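Cortical-lytic enzyme (Bacillus cereus, PDB 4S3J) acts as an N-acetylglucosaminidase in spore germination, degrading cortex peptidoglycan that is already partly broken down and probably recognising its muramic acid delta-lactam residues. Local coordinates at residues A[121-126]-A[159-164]; A[134-139]-A[408-413]; A[169-174]-A[201-206]; A[188-193]-A[220-225]; A[206-211]-A[243-248]. All coordinates share one frame; numbering follows the deposited sequence.

Contact 1 of 5, residues A[121-126]-A[159-164]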
# COMPACT_ATOMS: atom_id res chain seq x y z
N SER A 121 1.91 -19.62 -7.10
CA SER A 121 0.82 -18.64 -6.97
C SER A 121 1.38 -17.24 -6.72
O SER A 121 0.84 -16.25 -7.20
CB SER A 121 -0.14 -19.08 -5.85
OG SER A 121 0.57 -19.24 -4.64
N LEU A 122 2.49 -17.18 -6.00
CA LEU A 122 3.11 -15.91 -5.67
C LEU A 122 3.86 -15.31 -6.87
O LEU A 122 3.82 -14.09 -7.11
CB LEU A 122 4.04 -16.12 -4.50
CG LEU A 122 4.39 -14.93 -3.62
CD1 LEU A 122 3.16 -14.17 -3.15
CD2 LEU A 122 5.21 -15.43 -2.42
N VAL A 123 4.52 -16.16 -7.64
CA VAL A 123 5.14 -15.70 -8.87
C VAL A 123 4.06 -15.21 -9.85
O VAL A 123 4.21 -14.18 -10.51
CB VAL A 123 6.01 -16.79 -9.51
CG1 VAL A 123 6.62 -16.30 -10.81
CG2 VAL A 123 7.12 -17.20 -8.55
N ASN A 124 2.93 -15.91 -9.91
CA ASN A 124 1.85 -15.45 -10.79
C ASN A 124 1.26 -14.11 -10.35
O ASN A 124 0.97 -13.25 -11.17
CB ASN A 124 0.73 -16.50 -10.85
CG ASN A 124 1.08 -17.67 -11.75
OD1 ASN A 124 1.93 -17.57 -12.62
ND2 ASN A 124 0.38 -18.79 -11.55
N ALA A 125 1.11 -13.92 -9.04
CA ALA A 125 0.61 -12.65 -8.53
C ALA A 125 1.59 -11.53 -8.88
O ALA A 125 1.18 -10.43 -9.25
CB ALA A 125 0.41 -12.71 -7.04
N THR A 126 2.89 -11.81 -8.78
CA THR A 126 3.89 -10.80 -9.10
C THR A 126 3.78 -10.39 -10.57
O THR A 126 3.84 -9.20 -10.89
CB THR A 126 5.32 -11.34 -8.82
OG1 THR A 126 5.43 -11.72 -7.45
CG2 THR A 126 6.37 -10.28 -9.13
N ALA A 159 13.90 -10.30 -10.66
CA ALA A 159 14.40 -9.07 -11.28
C ALA A 159 14.04 -9.01 -12.76
O ALA A 159 13.72 -7.95 -13.28
CB ALA A 159 15.90 -8.94 -11.11
N ASN A 160 14.11 -10.16 -13.43
CA ASN A 160 13.82 -10.20 -14.86
C ASN A 160 12.34 -9.93 -15.13
O ASN A 160 11.99 -9.30 -16.13
CB ASN A 160 14.21 -11.56 -15.46
CG ASN A 160 14.13 -11.57 -16.98
OD1 ASN A 160 14.51 -10.61 -17.64
ND2 ASN A 160 13.63 -12.67 -17.53
N ILE A 161 11.47 -10.41 -14.25
CA ILE A 161 10.04 -10.12 -14.37
C ILE A 161 9.84 -8.61 -14.35
O ILE A 161 9.11 -8.05 -15.17
CB ILE A 161 9.23 -10.79 -13.24
CG1 ILE A 161 9.14 -12.30 -13.49
CG2 ILE A 161 7.81 -10.20 -13.15
CD1 ILE A 161 8.52 -13.08 -12.35
N ALA A 162 10.49 -7.96 -13.40
CA ALA A 162 10.38 -6.51 -13.27
C ALA A 162 10.86 -5.80 -14.53
O ALA A 162 10.12 -5.02 -15.13
CB ALA A 162 11.16 -6.04 -12.06
N THR A 163 12.08 -6.14 -14.95
CA THR A 163 12.76 -5.46 -16.05
C THR A 163 11.97 -5.61 -17.35
O THR A 163 11.82 -4.65 -18.11
CB THR A 163 14.19 -6.03 -16.20
OG1 THR A 163 14.94 -5.70 -15.03
CG2 THR A 163 14.91 -5.48 -17.44
N GLN A 164 11.44 -6.80 -17.61
CA GLN A 164 10.67 -7.03 -18.82
C GLN A 164 9.38 -6.20 -18.88
O GLN A 164 8.80 -6.05 -19.95
CB GLN A 164 10.33 -8.52 -18.96
CG GLN A 164 11.54 -9.41 -19.26
CD GLN A 164 12.38 -8.90 -20.42
OE1 GLN A 164 13.61 -8.85 -20.33
NE2 GLN A 164 11.73 -8.54 -21.52
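Val123 reaches across to Ile161 with one of its two methyls. Its CG1 stands anti to the backbone N (chi1 179°), and this brings it within 4.0 Å of Ile161 CD1. The two side chains cross at about a right angle, so the meeting is methyl against methyl and not side by side. No hydrogen bond crosses between 121-126 and 159-164. Val123 also touches Ile118, in the loop that leads into its helix. The helices here, 120-129 and 155-164, are neighbours in the outer layer of the TIM barrel of glycosyl hydrolase family 18. Strand 135-143 lies between them in the chain, and both helices pack on it through Leu136, which is touched by Thr126 and by Ala162. One turn further on, Thr126 points at the partner helix. Its hydroxyl is turned back on its own helix: OG1 donates to Leu122 O at 2.9 Å, with the donor tilted 30° out of the carbonyl plane. The same oxygen takes a second donor, the backbone N of Thr126 at 3.0 Å, from the other face of that plane. The OG1 bond holds the rotation of the side chain and leaves the methyl CG2 facing across. Ile161 thus serves both residues with different branches. CD1, at the end of its extended CG1 arm, goes to Val123, while the shorter CG2 branch lies 4.3 Å from Thr126 CG2.

Contact 2 of 5, residues A[134-139]-A[408-413]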
# COMPACT_ATOMS: atom_id res chain seq x y z
N THR A 134 5.99 1.03 -10.58
CA THR A 134 7.22 1.73 -10.92
C THR A 134 8.41 0.91 -10.44
O THR A 134 9.44 0.79 -11.13
CB THR A 134 7.28 3.14 -10.28
OG1 THR A 134 6.06 3.86 -10.54
CG2 THR A 134 8.47 3.92 -10.84
N TYR A 135 8.25 0.34 -9.24
CA TYR A 135 9.28 -0.45 -8.57
C TYR A 135 8.73 -1.76 -8.02
O TYR A 135 7.62 -1.78 -7.52
CB TYR A 135 9.88 0.34 -7.40
CG TYR A 135 10.55 1.63 -7.75
CD1 TYR A 135 11.87 1.65 -8.12
CD2 TYR A 135 9.87 2.84 -7.67
CE1 TYR A 135 12.51 2.82 -8.42
CE2 TYR A 135 10.49 4.03 -7.97
CZ TYR A 135 11.82 4.00 -8.35
OH TYR A 135 12.49 5.17 -8.66
N LEU A 136 9.54 -2.82 -8.10
CA LEU A 136 9.26 -4.12 -7.47
C LEU A 136 10.34 -4.38 -6.43
O LEU A 136 11.54 -4.34 -6.75
CB LEU A 136 9.23 -5.23 -8.50
CG LEU A 136 9.01 -6.65 -7.96
CD1 LEU A 136 7.63 -6.80 -7.27
CD2 LEU A 136 9.17 -7.67 -9.07
N ALA A 137 9.92 -4.64 -5.20
CA ALA A 137 10.83 -4.78 -4.06
C ALA A 137 10.85 -6.19 -3.49
O ALA A 137 9.97 -6.56 -2.71
CB ALA A 137 10.45 -3.81 -2.95
N TYR A 138 11.87 -6.97 -3.86
CA TYR A 138 12.00 -8.32 -3.38
C TYR A 138 12.66 -8.32 -2.00
O TYR A 138 13.85 -8.01 -1.85
CB TYR A 138 12.75 -9.17 -4.40
CG TYR A 138 12.82 -10.67 -4.10
CD1 TYR A 138 12.03 -11.24 -3.11
CD2 TYR A 138 13.69 -11.49 -4.79
CE1 TYR A 138 12.11 -12.59 -2.84
CE2 TYR A 138 13.76 -12.85 -4.52
CZ TYR A 138 12.99 -13.38 -3.55
OH TYR A 138 13.06 -14.74 -3.27
N PHE A 139 11.87 -8.67 -1.00
CA PHE A 139 12.27 -8.61 0.40
C PHE A 139 12.83 -9.97 0.82
O PHE A 139 12.06 -10.94 0.84
CB PHE A 139 11.06 -8.25 1.27
CG PHE A 139 11.41 -7.88 2.69
CD1 PHE A 139 11.63 -8.86 3.64
CD2 PHE A 139 11.47 -6.55 3.08
CE1 PHE A 139 11.95 -8.51 4.95
CE2 PHE A 139 11.77 -6.22 4.38
CZ PHE A 139 12.00 -7.19 5.31
N TRP A 408 2.41 -3.22 0.82
CA TRP A 408 2.80 -4.46 1.51
C TRP A 408 1.55 -5.36 1.58
O TRP A 408 0.62 -5.04 2.33
CB TRP A 408 3.31 -4.19 2.92
CG TRP A 408 3.90 -5.43 3.54
CD1 TRP A 408 3.23 -6.43 4.18
CD2 TRP A 408 5.27 -5.82 3.54
NE1 TRP A 408 4.11 -7.41 4.60
CE2 TRP A 408 5.37 -7.06 4.20
CE3 TRP A 408 6.44 -5.23 3.04
CZ2 TRP A 408 6.57 -7.72 4.38
CZ3 TRP A 408 7.64 -5.90 3.22
CH2 TRP A 408 7.69 -7.13 3.88
N LYS A 409 1.49 -6.46 0.84
CA LYS A 409 2.52 -7.02 -0.04
C LYS A 409 1.82 -7.84 -1.11
O LYS A 409 0.62 -8.13 -1.00
CB LYS A 409 3.52 -7.90 0.74
CG LYS A 409 2.85 -9.08 1.47
CD LYS A 409 3.90 -10.04 2.07
CE LYS A 409 3.24 -11.11 2.92
NZ LYS A 409 4.21 -12.15 3.38
N ILE A 410 2.56 -8.24 -2.13
CA ILE A 410 2.07 -9.11 -3.19
C ILE A 410 1.63 -10.45 -2.59
O ILE A 410 2.27 -10.96 -1.68
CB ILE A 410 3.17 -9.30 -4.27
CG1 ILE A 410 3.42 -7.97 -4.98
CG2 ILE A 410 2.79 -10.41 -5.28
CD1 ILE A 410 4.68 -7.95 -5.83
N GLY A 411 0.51 -10.98 -3.07
CA GLY A 411 0.01 -12.27 -2.62
C GLY A 411 -1.26 -12.19 -1.80
O GLY A 411 -1.66 -13.17 -1.15
N LEU A 412 -1.88 -11.01 -1.84
CA LEU A 412 -3.12 -10.71 -1.11
C LEU A 412 -4.16 -10.14 -2.08
O LEU A 412 -4.21 -8.91 -2.29
CB LEU A 412 -2.82 -9.70 -0.00
CG LEU A 412 -1.95 -10.25 1.14
CD1 LEU A 412 -1.19 -9.12 1.83
CD2 LEU A 412 -2.84 -10.98 2.15
N PRO A 413 -4.93 -11.02 -2.74
CA PRO A 413 -5.85 -10.61 -3.81
C PRO A 413 -6.75 -9.43 -3.42
O PRO A 413 -7.38 -9.43 -2.35
CB PRO A 413 -6.67 -11.86 -4.07
CG PRO A 413 -5.77 -13.00 -3.69
CD PRO A 413 -4.89 -12.48 -2.57
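Trp408 and Phe139 form a T-shaped (edge-to-face) pair at the mouth of the TIM barrel. Trp408 is the last residue of barrel strand 404-408, and the peptide bond after it, to Lys409, is cis. A cis bond behind a tryptophan at this point recurs in family 18 enzymes. The side chain of Phe139 comes within about 6 Å of that of the proton donor Glu220, nearest atoms, so the pair probably forms part of the active-site surroundings. From Trp408 CB the indole leaves with CG anti to the backbone N (chi1 -171°), and the ring system extends toward strand 135-143. On one of its faces lies Lys409 CB, 3.7 Å above the plane and near the rim. The ring of Tyr110 meets it as well, the two planes inclined at about 40°. The far edge of the six-membered ring does the touching. CZ3 comes to 3.9 Å from Phe139 CD2, and at the tip CH2 sits over one face of the Phe139 ring, displaced toward its rim. The ring planes stand at 87°, with centroids 5.3 Å apart. On the helix-facing side of the strand the contact turns aliphatic. Ile410 points at the strand and also packs on Ala125, Thr126 and Ile129 of helix 120-129. Leu136 crosses Ile410 at about a right angle. Their terminal methyls, Leu136 CD1 and Ile410 CD1, are pressed to 3.5 Å, tighter than usual carbon contact.

Contact 3 of 5, residues A[169-174]-A[201-206]; sequences PMLVIT and TNILQT
Thr206, which packs against Leu171, donates its backbone N-H to Asn202 O, N to O 2.9 Å. This is an ordinary helical bond. With the hydroxyl beside the backbone N (chi1 -61°), the methyl CG2 is the branch that faces the strand, 4.1 Å from Leu171 CD1. Leu171 forks over the helix. Its other methyl, CD2, rests 3.8 Å from Ile203 CG2 and lies 3.5 Å from the backbone oxygen Ile203 O, a packing contact. Ile173, two residues along the strand, points to the same side. Its CD1 nestles against the whole outer arm of Ile203, 3.7 Å from CG1 and little further from CD1. Ile203 therefore sits between the two strand residues: CG2 meets both Leu171 and Ile173, and the CG1-CD1 arm meets Ile173. It also touches Ile215 of the next strand, 214-218. Phe141 backs both Leu171 and Thr206. Contacts between side chains are all carbon to carbon, and no hydrogen bond crosses. The short axes pass 10.3 Å apart and run nearly antiparallel, at 152°. This is the layer between strand and outer helix in a TIM barrel: helix 193-210 runs back along the barrel wall before the chain enters 214-218, parallel to 168-177, as in a beta-alpha-beta crossover.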
# COMPACT_ATOMS: atom_id res chain seq x y z
N PRO A 169 13.58 -3.11 -10.55
CA PRO A 169 13.68 -3.91 -9.32
C PRO A 169 14.55 -3.22 -8.28
O PRO A 169 15.60 -2.70 -8.63
CB PRO A 169 14.29 -5.23 -9.80
CG PRO A 169 15.07 -4.86 -11.01
CD PRO A 169 14.37 -3.69 -11.65
N MET A 170 14.08 -3.14 -7.04
CA MET A 170 14.88 -2.57 -5.94
C MET A 170 15.78 -3.62 -5.31
O MET A 170 15.42 -4.80 -5.22
CB MET A 170 13.95 -1.97 -4.88
CG MET A 170 13.18 -0.74 -5.34
SD MET A 170 11.66 -0.39 -4.41
CE MET A 170 12.27 -0.20 -2.75
N LEU A 171 16.97 -3.20 -4.93
CA LEU A 171 17.86 -4.01 -4.11
C LEU A 171 17.51 -3.71 -2.66
O LEU A 171 17.94 -2.69 -2.11
CB LEU A 171 19.33 -3.70 -4.42
CG LEU A 171 20.38 -4.35 -3.52
CD1 LEU A 171 20.16 -5.83 -3.34
CD2 LEU A 171 21.78 -4.12 -4.07
N VAL A 172 16.70 -4.57 -2.06
CA VAL A 172 16.24 -4.35 -0.71
C VAL A 172 17.18 -5.00 0.29
O VAL A 172 17.32 -6.21 0.31
CB VAL A 172 14.81 -4.92 -0.49
CG1 VAL A 172 14.34 -4.67 0.92
CG2 VAL A 172 13.81 -4.33 -1.50
N ILE A 173 17.82 -4.18 1.11
CA ILE A 173 18.81 -4.65 2.07
C ILE A 173 18.32 -4.43 3.50
O ILE A 173 17.99 -3.31 3.88
CB ILE A 173 20.16 -3.92 1.86
CG1 ILE A 173 20.68 -4.20 0.45
CG2 ILE A 173 21.20 -4.38 2.87
CD1 ILE A 173 21.65 -3.17 -0.05
N THR A 174 18.32 -5.50 4.30
CA THR A 174 17.87 -5.44 5.68
C THR A 174 18.98 -5.78 6.66
O THR A 174 19.94 -6.49 6.32
CB THR A 174 16.70 -6.42 5.97
OG1 THR A 174 17.05 -7.75 5.56
CG2 THR A 174 15.45 -6.00 5.21
N THR A 201 30.84 -1.74 -1.70
CA THR A 201 31.35 -2.34 -2.93
C THR A 201 30.50 -3.53 -3.35
O THR A 201 30.13 -3.65 -4.52
CB THR A 201 32.82 -2.78 -2.74
OG1 THR A 201 33.63 -1.61 -2.58
CG2 THR A 201 33.32 -3.55 -3.95
N ASN A 202 30.15 -4.40 -2.41
CA ASN A 202 29.35 -5.59 -2.72
C ASN A 202 27.93 -5.24 -3.14
O ASN A 202 27.34 -5.91 -4.00
CB ASN A 202 29.31 -6.56 -1.54
CG ASN A 202 30.60 -7.32 -1.36
OD1 ASN A 202 31.29 -7.62 -2.34
ND2 ASN A 202 30.95 -7.62 -0.11
N ILE A 203 27.37 -4.22 -2.50
CA ILE A 203 26.04 -3.71 -2.85
C ILE A 203 26.00 -3.23 -4.29
O ILE A 203 25.06 -3.53 -5.03
CB ILE A 203 25.62 -2.57 -1.90
CG1 ILE A 203 25.35 -3.14 -0.50
CG2 ILE A 203 24.38 -1.82 -2.43
CD1 ILE A 203 25.27 -2.09 0.58
N LEU A 204 27.01 -2.46 -4.70
CA LEU A 204 27.04 -1.94 -6.06
C LEU A 204 27.19 -3.06 -7.09
O LEU A 204 26.54 -3.03 -8.14
CB LEU A 204 28.18 -0.94 -6.24
CG LEU A 204 28.12 0.31 -5.37
CD1 LEU A 204 29.40 1.12 -5.51
CD2 LEU A 204 26.93 1.14 -5.72
N GLN A 205 28.04 -4.05 -6.80
CA GLN A 205 28.21 -5.17 -7.72
C GLN A 205 26.93 -6.00 -7.82
O GLN A 205 26.57 -6.44 -8.90
CB GLN A 205 29.36 -6.08 -7.27
CG GLN A 205 30.73 -5.52 -7.58
CD GLN A 205 31.84 -6.31 -6.92
OE1 GLN A 205 31.59 -7.30 -6.22
NE2 GLN A 205 33.08 -5.89 -7.15
N THR A 206 26.24 -6.19 -6.70
CA THR A 206 24.96 -6.91 -6.71
C THR A 206 23.89 -6.15 -7.51
O THR A 206 23.22 -6.74 -8.36
CB THR A 206 24.46 -7.17 -5.26
OG1 THR A 206 25.41 -7.97 -4.56
CG2 THR A 206 23.11 -7.88 -5.26

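Contact 4 of 5, residues A[188-193]-A[220-225]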
# COMPACT_ATOMS: atom_id res chain seq x y z
N VAL A 188 28.05 -2.85 13.79
CA VAL A 188 29.27 -3.25 13.10
C VAL A 188 29.41 -2.50 11.79
O VAL A 188 30.42 -1.86 11.54
CB VAL A 188 29.33 -4.78 12.85
CG1 VAL A 188 30.56 -5.13 12.04
CG2 VAL A 188 29.33 -5.54 14.16
N ILE A 189 28.39 -2.59 10.94
CA ILE A 189 28.43 -2.00 9.60
C ILE A 189 28.54 -0.48 9.62
O ILE A 189 29.24 0.11 8.79
CB ILE A 189 27.21 -2.42 8.78
CG1 ILE A 189 27.34 -3.92 8.47
CG2 ILE A 189 27.11 -1.63 7.47
CD1 ILE A 189 26.12 -4.51 7.80
N LEU A 190 27.86 0.17 10.56
CA LEU A 190 27.86 1.63 10.60
C LEU A 190 29.11 2.21 11.29
O LEU A 190 29.37 3.41 11.17
CB LEU A 190 26.60 2.14 11.29
CG LEU A 190 25.28 1.80 10.58
CD1 LEU A 190 24.11 2.31 11.39
CD2 LEU A 190 25.23 2.37 9.15
N ARG A 191 29.87 1.38 12.01
CA ARG A 191 31.01 1.90 12.77
C ARG A 191 32.39 1.46 12.28
O ARG A 191 33.37 2.12 12.60
CB ARG A 191 30.89 1.52 14.25
CG ARG A 191 29.67 2.12 14.92
CD ARG A 191 29.62 1.79 16.42
NE ARG A 191 28.45 2.42 17.01
CZ ARG A 191 28.31 2.75 18.29
NH1 ARG A 191 29.31 2.57 19.15
NH2 ARG A 191 27.20 3.35 18.69
N ASP A 192 32.47 0.39 11.49
CA ASP A 192 33.77 -0.08 11.02
C ASP A 192 33.98 0.29 9.55
O ASP A 192 33.27 -0.21 8.68
CB ASP A 192 33.91 -1.59 11.21
CG ASP A 192 35.30 -2.06 10.92
OD1 ASP A 192 36.13 -2.01 11.84
OD2 ASP A 192 35.57 -2.41 9.76
N ALA A 193 34.95 1.15 9.29
CA ALA A 193 35.11 1.70 7.95
C ALA A 193 35.51 0.63 6.93
O ALA A 193 35.06 0.66 5.79
CB ALA A 193 36.13 2.83 7.97
N GLU A 220 15.98 -1.45 10.57
CA GLU A 220 15.10 -1.18 11.70
C GLU A 220 15.73 -1.70 13.00
O GLU A 220 16.66 -2.49 12.96
CB GLU A 220 13.73 -1.81 11.47
CG GLU A 220 13.05 -1.25 10.24
CD GLU A 220 11.69 -1.85 9.98
OE1 GLU A 220 10.92 -2.03 10.95
OE2 GLU A 220 11.40 -2.16 8.80
N SER A 221 15.21 -1.23 14.13
CA SER A 221 15.79 -1.52 15.45
C SER A 221 17.26 -1.13 15.49
O SER A 221 18.09 -1.83 16.08
CB SER A 221 15.64 -3.00 15.81
OG SER A 221 14.29 -3.37 15.85
N VAL A 222 17.57 -0.01 14.84
CA VAL A 222 18.90 0.56 14.90
C VAL A 222 19.08 1.26 16.24
O VAL A 222 18.19 1.97 16.69
CB VAL A 222 19.12 1.53 13.73
CG1 VAL A 222 20.47 2.24 13.80
CG2 VAL A 222 18.95 0.80 12.40
N ALA A 223 20.22 1.07 16.89
CA ALA A 223 20.50 1.73 18.16
C ALA A 223 20.44 3.27 18.02
O ALA A 223 20.91 3.81 17.03
CB ALA A 223 21.86 1.32 18.68
N PRO A 224 19.88 3.97 19.02
CA PRO A 224 19.85 5.44 18.98
C PRO A 224 21.23 6.07 18.81
O PRO A 224 21.36 7.14 18.21
CB PRO A 224 19.26 5.83 20.34
CG PRO A 224 18.68 4.63 20.90
CD PRO A 224 19.28 3.43 20.26
N GLU A 225 22.25 5.42 19.35
CA GLU A 225 23.61 5.96 19.28
C GLU A 225 24.16 5.93 17.86
O GLU A 225 25.18 6.53 17.58
CB GLU A 225 24.53 5.17 20.23
CG GLU A 225 24.20 5.33 21.72
CD GLU A 225 23.12 4.37 22.23
OE1 GLU A 225 22.64 3.50 21.47
OE2 GLU A 225 22.75 4.51 23.41
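The guanidinium of Arg191 meets Glu225 at its edge. Glu225 CB lies near the guanidinium plane, 3.6 Å from NH2. The carboxylate of Glu225 is turned 68° from that plane and does not pair with it: Arg191 NH2 and Glu225 OE1 are 5.3 Å apart. At that distance the opposite charges may still attract weakly. The real partner of the arginine is the next residue, Asp226, whose OD1 forms a salt bridge with Arg191 NE. This is the rim of a TIM barrel, where the end of helix 183-191 meets the loop from strand 214-218 to helix 227-240. The loop carries Glu220, two residues past the end of strand 214-218 and the proton donor by comparison with a near-identical protein. With Asp218 it forms the Asp-x-Glu end of the family 18 signature. Glu220 itself stays away from this contact. Its backbone O accepts from Asn175 ND2. The torsions explain the mismatch at the surface. Arg191 runs extended from CG to NE and reaches out to the loop, whereas Glu225 bends at chi2 (85°), so the carboxylate swings off from the arginine and CB is left as the touching atom. Beneath this exposed edge lies a buried apolar part. Leu190 points at the loop and also packs on Ala229, Tyr230 and Phe233 of helix 227-240. Val222 is backed by Ala266. Across the contact Leu190 CD1 lies 4.4 Å from Val222 CG1, a loose touch of methyls.

Contact 5 of 5, residues A[206-211]-A[243-248]; sequences TAEKYG and SGYTLS
A single tyrosine, Tyr245, packs on the last turns of a helix, with no hydrogen bond across. In this TIM barrel, helix 193-210 ends here on the outside, and strand 246-251 is about to enter the wall. The helix leads into strand 214-218, which pairs with 246-251, so the contact joins the helix before strand 214-218 to the start of the neighbouring strand. Tyr245 points at the helix from just before its strand. With CG beside the backbone N (chi1 -69°), the ring reaches the surface of the turn. CE2 comes to 3.9 Å from Ala207 CB, which is buried and also touches Leu171 and Ile215. Tyr245 packs on Ile215 too, so Ile215 touches both Ala207 and Tyr245. The phenol oxygen reaches further, to the exposed Glu208. That chain leaves with CG anti to its N (chi1 170°) and then runs straight on, so its inner carbons, not its carboxylate, border the hydroxyl. The helix ends at Tyr210, and Gly211 after it leaves helical geometry with positive phi. Along the strand, Thr246 OG1 and Ser248 OG hydrogen-bond to Asp214. The nearest approach is that of Tyr245 OH to Glu208 CA, 3.5 Å, with CB of the same glutamate at 3.7 Å.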
# COMPACT_ATOMS: atom_id res chain seq x y z
N THR A 206 26.24 -6.19 -6.70
CA THR A 206 24.96 -6.91 -6.71
C THR A 206 23.89 -6.15 -7.51
O THR A 206 23.22 -6.74 -8.36
CB THR A 206 24.46 -7.17 -5.26
OG1 THR A 206 25.41 -7.97 -4.56
CG2 THR A 206 23.11 -7.88 -5.26
N ALA A 207 23.78 -4.84 -7.29
CA ALA A 207 22.81 -4.02 -8.02
C ALA A 207 23.07 -4.07 -9.51
O ALA A 207 22.15 -4.25 -10.31
CB ALA A 207 22.86 -2.59 -7.53
N GLU A 208 24.33 -3.93 -9.89
CA GLU A 208 24.67 -3.93 -11.30
C GLU A 208 24.42 -5.30 -11.92
O GLU A 208 23.97 -5.39 -13.06
CB GLU A 208 26.12 -3.49 -11.47
CG GLU A 208 26.67 -3.67 -12.85
CD GLU A 208 28.11 -3.23 -12.90
OE1 GLU A 208 28.35 -2.01 -12.96
OE2 GLU A 208 28.99 -4.11 -12.83
N LYS A 209 24.65 -6.36 -11.15
CA LYS A 209 24.40 -7.71 -11.66
C LYS A 209 22.92 -7.96 -12.02
O LYS A 209 22.62 -8.59 -13.03
CB LYS A 209 24.85 -8.75 -10.65
CG LYS A 209 24.57 -10.19 -11.09
CD LYS A 209 25.04 -11.21 -10.09
CE LYS A 209 24.72 -12.63 -10.56
NZ LYS A 209 25.14 -13.66 -9.57
N TYR A 210 21.99 -7.43 -11.23
CA TYR A 210 20.57 -7.76 -11.40
C TYR A 210 19.75 -6.62 -11.99
O TYR A 210 18.52 -6.75 -12.12
CB TYR A 210 19.96 -8.19 -10.07
CG TYR A 210 20.49 -9.51 -9.56
CD1 TYR A 210 20.31 -10.68 -10.29
CD2 TYR A 210 21.17 -9.59 -8.35
CE1 TYR A 210 20.80 -11.89 -9.83
CE2 TYR A 210 21.66 -10.79 -7.89
CZ TYR A 210 21.48 -11.94 -8.62
OH TYR A 210 21.97 -13.13 -8.14
N GLY A 211 20.40 -5.52 -12.34
CA GLY A 211 19.70 -4.38 -12.93
C GLY A 211 18.85 -3.65 -11.92
O GLY A 211 17.84 -3.01 -12.25
N SER A 243 25.55 7.21 -12.08
CA SER A 243 24.43 7.79 -12.80
C SER A 243 23.42 6.70 -13.17
O SER A 243 23.78 5.60 -13.59
CB SER A 243 24.91 8.54 -14.04
OG SER A 243 25.51 7.65 -14.98
N GLY A 244 22.15 7.03 -12.97
CA GLY A 244 21.07 6.13 -13.31
C GLY A 244 20.61 5.33 -12.11
O GLY A 244 19.57 4.67 -12.18
N TYR A 245 21.38 5.36 -11.03
CA TYR A 245 20.96 4.66 -9.81
C TYR A 245 20.41 5.67 -8.81
O TYR A 245 20.82 6.83 -8.80
CB TYR A 245 22.12 3.89 -9.16
CG TYR A 245 22.60 2.68 -9.93
CD1 TYR A 245 23.29 2.84 -11.13
CD2 TYR A 245 22.31 1.39 -9.51
CE1 TYR A 245 23.74 1.74 -11.85
CE2 TYR A 245 22.75 0.29 -10.22
CZ TYR A 245 23.46 0.47 -11.39
OH TYR A 245 23.89 -0.62 -12.11
N THR A 246 19.52 5.19 -7.95
CA THR A 246 18.93 5.98 -6.88
C THR A 246 19.03 5.26 -5.53
O THR A 246 19.29 4.05 -5.48
CB THR A 246 17.45 6.29 -7.14
OG1 THR A 246 16.73 5.07 -7.35
CG2 THR A 246 17.33 7.17 -8.36
N LEU A 247 18.78 6.01 -4.47
CA LEU A 247 18.86 5.51 -3.10
C LEU A 247 17.55 5.76 -2.36
O LEU A 247 16.97 6.84 -2.46
CB LEU A 247 20.01 6.20 -2.38
CG LEU A 247 20.19 6.00 -0.88
CD1 LEU A 247 20.50 4.52 -0.58
CD2 LEU A 247 21.32 6.92 -0.35
N SER A 248 17.07 4.75 -1.62
CA SER A 248 15.87 4.93 -0.83
C SER A 248 15.99 4.22 0.51
O SER A 248 16.87 3.38 0.70
CB SER A 248 14.64 4.41 -1.60
OG SER A 248 14.76 3.03 -1.91

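All five contacts belong to one TIM barrel. Contacts 1 and 3 are buried and aliphatic. Contact 1 joins two outer helices, and contact 3 joins a strand to the helix outside it. Contact 2 combines aliphatic packing with an aromatic pair near the catalytic end. Contacts 2, 4 and 5 are only partly buried; in 4 and 5 the outer part is formed by exposed charged residues. Helix 193-210 serves contacts 3 and 5, which share Thr206 and lie about 7 Å apart between centres. Contacts 2 and 3 use adjacent strands, probably joined by a hydrogen bond from Met170 N to Leu136 O. Ile410 of contact 2 packs on segment 121-126 of contact 1. Contact 4 touches none of the others.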